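Long-range contacts in glyoxalase family protein (Enterococcus faecalis, PDB 2P25), which is of unknown function but belongs to the glyoxalase/bleomycin resistance protein/dioxygenase superfamily and pairs with a second copy of itself through continuous beta sheets: residues H8-A13 with E53-I58; E30-N35 with D46-S51; L74-F79 with P121-E126. One frame throughout, in Å; residues are numbered along the deposited sequence.

Interaction 1 of 3, residues H8-A13 with E53-I58; sequences HVAINA and ELEIFI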
loop_
_atom_site.group_PDB
_atom_site.type_symbol
_atom_site.label_atom_id
_atom_site.label_comp_id
_atom_site.label_asym_id
_atom_site.label_seq_id
_atom_site.Cartn_x
_atom_site.Cartn_y
_atom_site.Cartn_z
ATOM N N HIS A 8 8.302 1.609 -3.296
ATOM C CA HIS A 8 7.728 0.276 -3.117
ATOM C C HIS A 8 6.528 0.343 -2.194
ATOM O O HIS A 8 6.295 1.353 -1.504
ATOM C CB HIS A 8 8.768 -0.723 -2.568
ATOM C CG HIS A 8 9.328 -0.373 -1.218
ATOM N ND1 HIS A 8 8.749 -0.775 -0.034
ATOM C CD2 HIS A 8 10.448 0.303 -0.874
ATOM C CE1 HIS A 8 9.471 -0.338 0.986
ATOM N NE2 HIS A 8 10.512 0.318 0.502
ATOM N N VAL A 9 5.797 -0.762 -2.144
ATOM C CA VAL A 9 4.749 -0.974 -1.174
ATOM C C VAL A 9 5.207 -2.210 -0.380
ATOM O O VAL A 9 5.746 -3.137 -0.973
ATOM C CB VAL A 9 3.424 -1.244 -1.889
ATOM C CG1 VAL A 9 2.373 -1.725 -0.940
ATOM C CG2 VAL A 9 2.926 0.038 -2.574
ATOM N N ALA A 10 5.080 -2.180 0.942
ATOM C CA ALA A 10 5.478 -3.330 1.806
ATOM C C ALA A 10 4.264 -4.092 2.325
ATOM O O ALA A 10 3.237 -3.497 2.669
ATOM C CB ALA A 10 6.296 -2.843 2.991
ATOM N N ILE A 11 4.406 -5.415 2.408
ATOM C CA ILE A 11 3.308 -6.322 2.809
ATOM C C ILE A 11 3.870 -7.264 3.852
ATOM O O ILE A 11 5.014 -7.688 3.746
ATOM C CB ILE A 11 2.818 -7.147 1.572
ATOM C CG1 ILE A 11 2.056 -6.228 0.606
ATOM C CG2 ILE A 11 1.936 -8.362 1.995
ATOM C CD1 ILE A 11 1.964 -6.846 -0.828
ATOM N N ASN A 12 3.043 -7.594 4.845
ATOM C CA ASN A 12 3.368 -8.622 5.861
ATOM C C ASN A 12 2.613 -9.893 5.486
ATOM O O ASN A 12 1.398 -9.837 5.291
ATOM C CB ASN A 12 2.914 -8.179 7.276
ATOM C CG ASN A 12 3.701 -6.993 7.810
ATOM O OD1 ASN A 12 4.819 -6.738 7.366
ATOM N ND2 ASN A 12 3.121 -6.261 8.789
ATOM N N ALA A 13 3.346 -11.008 5.365
ATOM C CA ALA A 13 2.791 -12.294 4.964
ATOM C C ALA A 13 3.182 -13.353 5.984
ATOM O O ALA A 13 4.200 -13.195 6.703
ATOM C CB ALA A 13 3.318 -12.704 3.573
ATOM N N GLU A 53 7.919 -2.065 -7.324
ATOM C CA GLU A 53 8.603 -2.916 -6.347
ATOM C C GLU A 53 7.701 -3.266 -5.175
ATOM O O GLU A 53 6.934 -2.429 -4.678
ATOM C CB GLU A 53 9.891 -2.260 -5.870
ATOM C CG GLU A 53 10.743 -3.118 -4.947
ATOM C CD GLU A 53 12.216 -2.676 -4.933
ATOM O OE1 GLU A 53 12.690 -2.094 -5.938
ATOM O OE2 GLU A 53 12.894 -2.920 -3.910
ATOM N N LEU A 54 7.787 -4.520 -4.752
ATOM C CA LEU A 54 6.967 -5.002 -3.657
ATOM C C LEU A 54 7.904 -5.609 -2.632
ATOM O O LEU A 54 8.729 -6.452 -2.978
ATOM C CB LEU A 54 5.997 -6.056 -4.205
ATOM C CG LEU A 54 4.601 -6.232 -3.685
ATOM C CD1 LEU A 54 3.777 -4.944 -3.884
ATOM C CD2 LEU A 54 4.005 -7.420 -4.423
ATOM N N GLU A 55 7.827 -5.149 -1.390
ATOM C CA GLU A 55 8.648 -5.665 -0.298
ATOM C C GLU A 55 7.800 -6.503 0.637
ATOM O O GLU A 55 6.850 -5.986 1.220
ATOM C CB GLU A 55 9.191 -4.485 0.459
ATOM C CG GLU A 55 10.206 -4.743 1.485
ATOM C CD GLU A 55 10.944 -3.461 1.797
ATOM O OE1 GLU A 55 11.820 -3.035 0.988
ATOM O OE2 GLU A 55 10.621 -2.871 2.831
ATOM N N ILE A 56 8.150 -7.769 0.807
ATOM C CA ILE A 56 7.317 -8.656 1.613
ATOM C C ILE A 56 8.106 -9.133 2.811
ATOM O O ILE A 56 9.215 -9.671 2.648
ATOM C CB ILE A 56 6.788 -9.850 0.800
ATOM C CG1 ILE A 56 6.188 -9.355 -0.530
ATOM C CG2 ILE A 56 5.789 -10.651 1.645
ATOM C CD1 ILE A 56 5.523 -10.412 -1.348
ATOM N N PHE A 57 7.560 -8.918 3.998
ATOM C CA PHE A 57 8.149 -9.399 5.242
ATOM C C PHE A 57 7.360 -10.646 5.629
ATOM O O PHE A 57 6.151 -10.580 5.731
ATOM C CB PHE A 57 8.006 -8.330 6.344
ATOM C CG PHE A 57 8.828 -7.093 6.074
ATOM C CD1 PHE A 57 10.090 -6.937 6.648
ATOM C CD2 PHE A 57 8.334 -6.098 5.244
ATOM C CE1 PHE A 57 10.851 -5.790 6.378
ATOM C CE2 PHE A 57 9.089 -4.965 4.955
ATOM C CZ PHE A 57 10.336 -4.802 5.535
ATOM N N ILE A 58 8.047 -11.776 5.808
ATOM C CA ILE A 58 7.375 -13.048 6.023
ATOM C C ILE A 58 7.690 -13.559 7.426
ATOM O O ILE A 58 8.841 -13.768 7.765
ATOM C CB ILE A 58 7.826 -14.117 4.973
ATOM C CG1 ILE A 58 7.655 -13.575 3.543
ATOM C CG2 ILE A 58 7.036 -15.429 5.126
ATOM C CD1 ILE A 58 8.383 -14.363 2.497
#
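Glu55 reaches across to the His8 ring, and its carboxylate packs against the imidazole across the parallel strands 8-13 and 53-58. Its CB starts 3.8 Å from His8 ND1 and close to Val9 O. CG is anti to the backbone N (chi1 -171°), and the extended chain then carries the carboxylate to the imidazole. CD lies 3.5 Å from His8 CE1. At the tip, OE2 approaches the same CE1 at 3.3 Å, while OE1 sits over one face of the ring, offset toward its rim. Carboxylate and ring planes are 37° apart, and the pair is not hydrogen-bonded: OE1 forms a salt bridge with Lys44, and His8 NE2 bonds Glu123 of the second subunit.

Beyond Glu55 on the same face, Phe57 CE2 packs on Ala10 CB at 4.0 Å, and Ile11 O lies in the ring plane at its edge. The Asn12 amide stands almost upright to that ring, with OD1 3.7 Å from Phe57 CB; OD1 accepts a hydrogen bond from Arg75 NH1 of the second subunit. On the reverse face Ile11 CD1 rests on Leu54 CG at 3.9 Å, and Ala13 CB meets Ile56 CG2 at 3.7 Å. Five backbone hydrogen bonds join the strands. They pass alternately from Val9, Ile11 and Ala13 N to Glu53, Glu55 and Phe57 O, and from Glu55 and Phe57 N back to Val9 and Ile11 O.

These are the first and fourth strands of a beta-alpha-beta-beta-beta module, the repeating unit of this superfamily. Tyr23 and Thr19 of helix 16-26 cover the Ile11, Leu54 and Ile56 face. Strand 42-49 flanks 53-58, and on the other side 8-13 pairs antiparallel with a strand of the second subunit.

Interaction 2 of 3, residues E30-N35 with D46-S51; sequences EVLREN and DLKLGS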
loop_
_atom_site.group_PDB
_atom_site.type_symbol
_atom_site.label_atom_id
_atom_site.label_comp_id
_atom_site.label_asym_id
_atom_site.label_seq_id
_atom_site.Cartn_x
_atom_site.Cartn_y
_atom_site.Cartn_z
ATOM N N GLU A 30 9.168 -10.928 -10.136
ATOM C CA GLU A 30 10.457 -11.589 -10.102
ATOM C C GLU A 30 11.149 -11.268 -8.791
ATOM O O GLU A 30 10.982 -10.176 -8.241
ATOM C CB GLU A 30 11.311 -11.119 -11.284
ATOM C CG GLU A 30 10.813 -11.684 -12.635
ATOM C CD GLU A 30 11.485 -11.047 -13.834
ATOM O OE1 GLU A 30 12.532 -10.375 -13.653
ATOM O OE2 GLU A 30 10.967 -11.233 -14.971
ATOM N N VAL A 31 11.973 -12.195 -8.302
ATOM C CA VAL A 31 12.751 -11.897 -7.100
ATOM C C VAL A 31 13.874 -10.901 -7.410
ATOM O O VAL A 31 14.672 -11.101 -8.339
ATOM C CB VAL A 31 13.354 -13.185 -6.473
ATOM C CG1 VAL A 31 14.280 -12.816 -5.321
ATOM C CG2 VAL A 31 12.243 -14.128 -6.010
ATOM N N LEU A 32 13.909 -9.818 -6.648
ATOM C CA LEU A 32 15.009 -8.859 -6.675
ATOM C C LEU A 32 16.044 -9.223 -5.621
ATOM O O LEU A 32 17.235 -9.291 -5.913
ATOM C CB LEU A 32 14.484 -7.446 -6.416
ATOM C CG LEU A 32 15.473 -6.299 -6.526
ATOM C CD1 LEU A 32 16.025 -6.249 -7.938
ATOM C CD2 LEU A 32 14.722 -5.010 -6.185
ATOM N N ARG A 33 15.586 -9.435 -4.389
ATOM C CA ARG A 33 16.463 -9.892 -3.321
ATOM C C ARG A 33 15.692 -10.708 -2.293
ATOM O O ARG A 33 14.489 -10.540 -2.146
ATOM C CB ARG A 33 17.281 -8.731 -2.705
ATOM C CG ARG A 33 16.541 -7.737 -1.879
ATOM C CD ARG A 33 17.508 -6.602 -1.423
ATOM N NE ARG A 33 17.977 -5.804 -2.557
ATOM C CZ ARG A 33 17.241 -4.870 -3.176
ATOM N NH1 ARG A 33 17.751 -4.198 -4.202
ATOM N NH2 ARG A 33 15.999 -4.601 -2.773
ATOM N N GLU A 34 16.381 -11.602 -1.596
ATOM C CA GLU A 34 15.788 -12.370 -0.492
ATOM C C GLU A 34 16.829 -12.456 0.603
ATOM O O GLU A 34 17.957 -12.848 0.338
ATOM C CB GLU A 34 15.379 -13.807 -0.903
ATOM C CG GLU A 34 14.817 -14.619 0.309
ATOM C CD GLU A 34 14.382 -16.067 0.012
ATOM O OE1 GLU A 34 13.985 -16.346 -1.120
ATOM O OE2 GLU A 34 14.417 -16.908 0.949
ATOM N N ASN A 35 16.460 -12.067 1.821
ATOM C CA ASN A 35 17.386 -12.137 2.951
ATOM C C ASN A 35 16.679 -12.467 4.250
ATOM O O ASN A 35 15.604 -11.948 4.511
ATOM C CB ASN A 35 18.087 -10.791 3.136
ATOM C CG ASN A 35 19.108 -10.511 2.054
ATOM O OD1 ASN A 35 20.228 -11.032 2.088
ATOM N ND2 ASN A 35 18.722 -9.678 1.085
ATOM N N ASP A 46 12.194 -8.948 -1.554
ATOM C CA ASP A 46 11.913 -7.814 -2.463
ATOM C C ASP A 46 11.633 -8.321 -3.877
ATOM O O ASP A 46 12.416 -9.072 -4.445
ATOM C CB ASP A 46 13.060 -6.800 -2.515
ATOM C CG ASP A 46 13.288 -6.086 -1.183
ATOM O OD1 ASP A 46 12.320 -5.569 -0.613
ATOM O OD2 ASP A 46 14.441 -6.010 -0.728
ATOM N N LEU A 47 10.514 -7.880 -4.437
ATOM C CA LEU A 47 10.029 -8.382 -5.731
ATOM C C LEU A 47 9.849 -7.226 -6.695
ATOM O O LEU A 47 9.529 -6.113 -6.286
ATOM C CB LEU A 47 8.675 -9.080 -5.555
ATOM C CG LEU A 47 8.588 -10.262 -4.583
ATOM C CD1 LEU A 47 7.205 -10.875 -4.538
ATOM C CD2 LEU A 47 9.628 -11.338 -4.935
ATOM N N LYS A 48 10.028 -7.502 -7.980
ATOM C CA LYS A 48 9.976 -6.456 -8.966
ATOM C C LYS A 48 9.072 -6.951 -10.079
ATOM O O LYS A 48 9.251 -8.078 -10.557
ATOM C CB LYS A 48 11.380 -6.241 -9.542
ATOM C CG LYS A 48 11.606 -4.928 -10.290
ATOM C CD LYS A 48 12.187 -3.863 -9.352
ATOM C CE LYS A 48 12.545 -2.593 -10.106
ATOM N NZ LYS A 48 11.304 -1.855 -10.487
ATOM N N LEU A 49 8.106 -6.128 -10.476
ATOM C CA LEU A 49 7.512 -6.285 -11.816
ATOM C C LEU A 49 7.446 -4.955 -12.547
ATOM O O LEU A 49 6.768 -4.019 -12.107
ATOM C CB LEU A 49 6.127 -6.946 -11.771
ATOM C CG LEU A 49 5.482 -7.248 -13.140
ATOM C CD1 LEU A 49 6.278 -8.266 -13.968
ATOM C CD2 LEU A 49 4.061 -7.722 -12.981
ATOM N N GLY A 50 8.144 -4.887 -13.678
ATOM C CA GLY A 50 8.259 -3.635 -14.417
ATOM C C GLY A 50 9.086 -2.666 -13.593
ATOM O O GLY A 50 10.264 -2.924 -13.333
ATOM N N SER A 51 8.466 -1.562 -13.173
ATOM C CA SER A 51 9.166 -0.509 -12.453
ATOM C C SER A 51 8.605 -0.481 -11.042
ATOM O O SER A 51 9.010 0.310 -10.203
ATOM C CB SER A 51 8.987 0.841 -13.158
ATOM O OG SER A 51 7.690 1.374 -12.932
HETATM O O HOH W 1 15.834 -8.563 1.212
#
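Arg33 curls over Asp46, and one nitrogen of its guanidinium closes a salt bridge with the carboxylate. The two flat groups are turned steeply against each other, their planes 70° apart, so they do not meet as a coplanar fork. Arg33 NH2 donates to Asp46 OD2 at 2.9 Å with a nearly straight N-H...O angle of 166°. OD2 lies in the guanidinium plane at its edge, yet the nitrogen approaches OD2 from above the carboxylate plane. A bend at chi3 (66°) swings NE back, and the aliphatic part lies against the same oxygen, with Arg33 CG 3.0 Å from Asp46 OD2. Leu32 CG lies over one face of the guanidinium, toward its rim, 3.7 Å above the plane. OD2 also takes a salt bridge from Lys44, so it is shared between two cations, and a water held by Asn35 ND2 gives it a weak further bond.

The side-chain pair sits on a classic beta bulge in the hairpin of strands 30-37 and 42-49. Two residues, Leu32 and Arg33, stand against the single residue Asp46, and the backbone N of each donates to Asp46 O, at 2.8 Å from Leu32 N and 3.2 Å from Arg33 N. Arg33 O in turn accepts from Asp46 N. The chain changes direction at Leu32, the extra residue of the bulge, and strand 30-37 is the outermost strand of its sheet within the chain.

Ahead of the bulge the strands pair regularly. Glu30 and Lys48 form a hydrogen-bonded antiparallel pair with two bonds; Val31 and Leu47 are a non-hydrogen-bonded pair. On the face opposite Arg33, Val31 CG2 touches Leu47 CD2 at 4.0 Å. Tyr23 and Val24 of helix 16-26 pack on Leu47. The Lys48 chain, bent at chi2 and again at chi4, leads away from 30-35 and its NZ bonds Gly50 O at 3.2 Å.

Interaction 3 of 3, residues L74-F79 with P121-E126; sequences LRHLAF and PLELHE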
loop_
_atom_site.group_PDB
_atom_site.type_symbol
_atom_site.label_atom_id
_atom_site.label_comp_id
_atom_site.label_asym_id
_atom_site.label_seq_id
_atom_site.Cartn_x
_atom_site.Cartn_y
_atom_site.Cartn_z
ATOM N N LEU A 74 -2.895 1.145 5.897
ATOM C CA LEU A 74 -3.078 0.743 4.487
ATOM C C LEU A 74 -4.163 -0.323 4.358
ATOM O O LEU A 74 -4.188 -1.289 5.118
ATOM C CB LEU A 74 -1.753 0.258 3.944
ATOM C CG LEU A 74 -0.775 1.400 3.622
ATOM C CD1 LEU A 74 0.670 0.874 3.557
ATOM C CD2 LEU A 74 -1.182 2.050 2.280
ATOM N N ARG A 75 -5.062 -0.122 3.399
ATOM C CA ARG A 75 -6.265 -0.940 3.243
ATOM C C ARG A 75 -6.148 -1.952 2.092
ATOM O O ARG A 75 -6.398 -3.147 2.262
ATOM C CB ARG A 75 -7.459 -0.001 2.956
ATOM C CG ARG A 75 -8.776 -0.695 2.702
ATOM C CD ARG A 75 -9.776 0.412 2.367
ATOM N NE ARG A 75 -11.128 -0.045 2.088
ATOM C CZ ARG A 75 -12.220 0.330 2.774
ATOM N NH1 ARG A 75 -12.154 1.134 3.852
ATOM N NH2 ARG A 75 -13.397 -0.142 2.395
ATOM N N HIS A 76 -5.837 -1.457 0.912
ATOM C CA HIS A 76 -5.701 -2.352 -0.262
ATOM C C HIS A 76 -4.770 -1.781 -1.291
ATOM O O HIS A 76 -4.395 -0.609 -1.217
ATOM C CB HIS A 76 -7.067 -2.774 -0.844
ATOM C CG HIS A 76 -7.857 -1.664 -1.501
ATOM N ND1 HIS A 76 -7.438 -1.006 -2.635
ATOM C CD2 HIS A 76 -9.080 -1.160 -1.206
ATOM C CE1 HIS A 76 -8.357 -0.124 -3.000
ATOM N NE2 HIS A 76 -9.350 -0.183 -2.132
ATOM N N LEU A 77 -4.395 -2.620 -2.267
ATOM C CA LEU A 77 -3.562 -2.187 -3.371
ATOM C C LEU A 77 -4.350 -2.494 -4.629
ATOM O O LEU A 77 -4.959 -3.551 -4.705
ATOM C CB LEU A 77 -2.282 -3.027 -3.402
ATOM C CG LEU A 77 -1.264 -2.797 -4.493
ATOM C CD1 LEU A 77 -0.798 -1.344 -4.503
ATOM C CD2 LEU A 77 -0.069 -3.752 -4.200
ATOM N N ALA A 78 -4.400 -1.547 -5.564
ATOM C CA ALA A 78 -5.215 -1.725 -6.772
ATOM C C ALA A 78 -4.334 -1.732 -7.994
ATOM O O ALA A 78 -3.459 -0.866 -8.119
ATOM C CB ALA A 78 -6.214 -0.589 -6.872
ATOM N N PHE A 79 -4.623 -2.653 -8.922
ATOM C CA PHE A 79 -3.906 -2.744 -10.183
ATOM C C PHE A 79 -4.762 -2.186 -11.328
ATOM O O PHE A 79 -5.952 -2.481 -11.409
ATOM C CB PHE A 79 -3.568 -4.220 -10.470
ATOM C CG PHE A 79 -2.633 -4.836 -9.470
ATOM C CD1 PHE A 79 -1.266 -4.624 -9.561
ATOM C CD2 PHE A 79 -3.116 -5.649 -8.439
ATOM C CE1 PHE A 79 -0.385 -5.194 -8.616
ATOM C CE2 PHE A 79 -2.248 -6.229 -7.521
ATOM C CZ PHE A 79 -0.871 -6.001 -7.621
ATOM N N PRO A 121 -6.821 -7.640 0.547
ATOM C CA PRO A 121 -7.567 -7.308 -0.684
ATOM C C PRO A 121 -6.684 -6.671 -1.746
ATOM O O PRO A 121 -5.928 -5.708 -1.475
ATOM C CB PRO A 121 -8.648 -6.306 -0.204
ATOM C CG PRO A 121 -8.674 -6.465 1.329
ATOM C CD PRO A 121 -7.260 -6.825 1.693
ATOM N N LEU A 122 -6.808 -7.195 -2.967
ATOM C CA LEU A 122 -6.083 -6.684 -4.115
ATOM C C LEU A 122 -7.137 -6.380 -5.159
ATOM O O LEU A 122 -7.937 -7.253 -5.527
ATOM C CB LEU A 122 -5.071 -7.716 -4.619
ATOM C CG LEU A 122 -3.983 -8.073 -3.584
ATOM C CD1 LEU A 122 -3.146 -9.269 -4.076
ATOM C CD2 LEU A 122 -3.077 -6.827 -3.397
ATOM N N GLU A 123 -7.165 -5.134 -5.613
ATOM C CA GLU A 123 -8.201 -4.723 -6.555
ATOM C C GLU A 123 -7.713 -4.751 -8.003
ATOM O O GLU A 123 -6.559 -4.425 -8.275
ATOM C CB GLU A 123 -8.651 -3.333 -6.173
ATOM C CG GLU A 123 -9.888 -2.813 -6.882
ATOM C CD GLU A 123 -10.106 -1.345 -6.581
ATOM O OE1 GLU A 123 -10.355 -1.005 -5.414
ATOM O OE2 GLU A 123 -9.975 -0.509 -7.484
ATOM N N LEU A 124 -8.620 -5.092 -8.922
ATOM C CA LEU A 124 -8.430 -4.860 -10.355
ATOM C C LEU A 124 -9.369 -3.740 -10.758
ATOM O O LEU A 124 -10.556 -3.749 -10.394
ATOM C CB LEU A 124 -8.786 -6.126 -11.143
ATOM C CG LEU A 124 -8.024 -7.426 -10.866
ATOM C CD1 LEU A 124 -8.585 -8.575 -11.724
ATOM C CD2 LEU A 124 -6.540 -7.230 -11.116
ATOM N N HIS A 125 -8.844 -2.761 -11.499
ATOM C CA HIS A 125 -9.633 -1.607 -11.880
ATOM C C HIS A 125 -9.290 -1.193 -13.305
ATOM O O HIS A 125 -8.116 -1.042 -13.634
ATOM C CB HIS A 125 -9.304 -0.459 -10.911
ATOM C CG HIS A 125 -10.319 0.635 -10.884
ATOM N ND1 HIS A 125 -10.585 1.437 -11.973
ATOM C CD2 HIS A 125 -11.104 1.091 -9.879
ATOM C CE1 HIS A 125 -11.504 2.330 -11.645
ATOM N NE2 HIS A 125 -11.835 2.143 -10.380
ATOM N N GLU A 126 -10.306 -1.008 -14.143
ATOM C CA GLU A 126 -10.074 -0.514 -15.502
ATOM C C GLU A 126 -9.794 1.000 -15.543
ATOM O O GLU A 126 -9.961 1.702 -14.529
ATOM C CB GLU A 126 -11.247 -0.882 -16.392
ATOM C CG GLU A 126 -11.215 -2.364 -16.779
ATOM C CD GLU A 126 -12.128 -2.731 -17.951
ATOM O OE1 GLU A 126 -12.964 -1.893 -18.385
ATOM O OE2 GLU A 126 -12.001 -3.871 -18.445
#
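Leu77 and Phe79 hold Glu123 and His125 by backbone bonds, joining the first and last strands of the second beta-alpha-beta-beta-beta module of this superfamily as a parallel pair. Three hydrogen bonds alternate between the strands: Glu123 N to Leu77 O, Phe79 N to Glu123 O and His125 N to Phe79 O. The middle one is short and almost straight, with Phe79 N 2.7 Å from Glu123 O. CA-H...O contacts from Leu122 and Leu124 to the carbonyls of Leu77 and Phe79 fill in beside them.

Apolar packing dominates one face. Leu122 CD2 bridges two neighbours, lying 3.9 Å from Leu77 CB and 4.2 Å from Phe79 CE2, and Leu124 CD2 rests against Phe79 CB. Ile84, Val87, Ile88 and Leu91 of helix 84-93 close over Leu124, and Leu77 reaches Leu54 of strand 52-58.

On the other face Ala78 CB lies 3.7 Å from Glu123 CB. At the start of the strands His76 CB abuts Pro121 O at 3.2 Å.

Two polar side chains bond to the second subunit. CG of Glu123 is anti to the backbone N (chi1 -170°) and the chain beyond it is extended; OE2 bonds His8 of the second subunit, while Arg75 NH1 bonds Asn12 there. Glu123 OE2 also lies in the plane of the His125 ring, at its edge.

The His125 ring is fixed at both nitrogens within the chain: NE2 bonds Asp104, and ND1 donates in the ring plane to a lone pair of Glu126 O at 2.6 Å.

How the interactions relate
From the N terminus, the strand of residues 8-13 runs into helix 16-26 and then strand 30-37, which turns back as a hairpin with 42-49. Interaction 2 closes that short loop and lies within the longer one that interaction 1 closes when strand 52-58 returns beside 8-13. The two meet in one sheet, where Leu54 O probably accepts a bond from Leu47 N and the like-charged Glu55 OE1 and Asp46 OD1 come close, with Lys44 bridging to both residues. Interaction 3 follows in series, closing a loop that holds helix 84-93 and strands 102-103 and 110-115. The two sheets touch where Leu54 CD1 packs on Leu77 CD2, whereas interactions 2 and 3 stay about 7 Å apart at their nearest atoms.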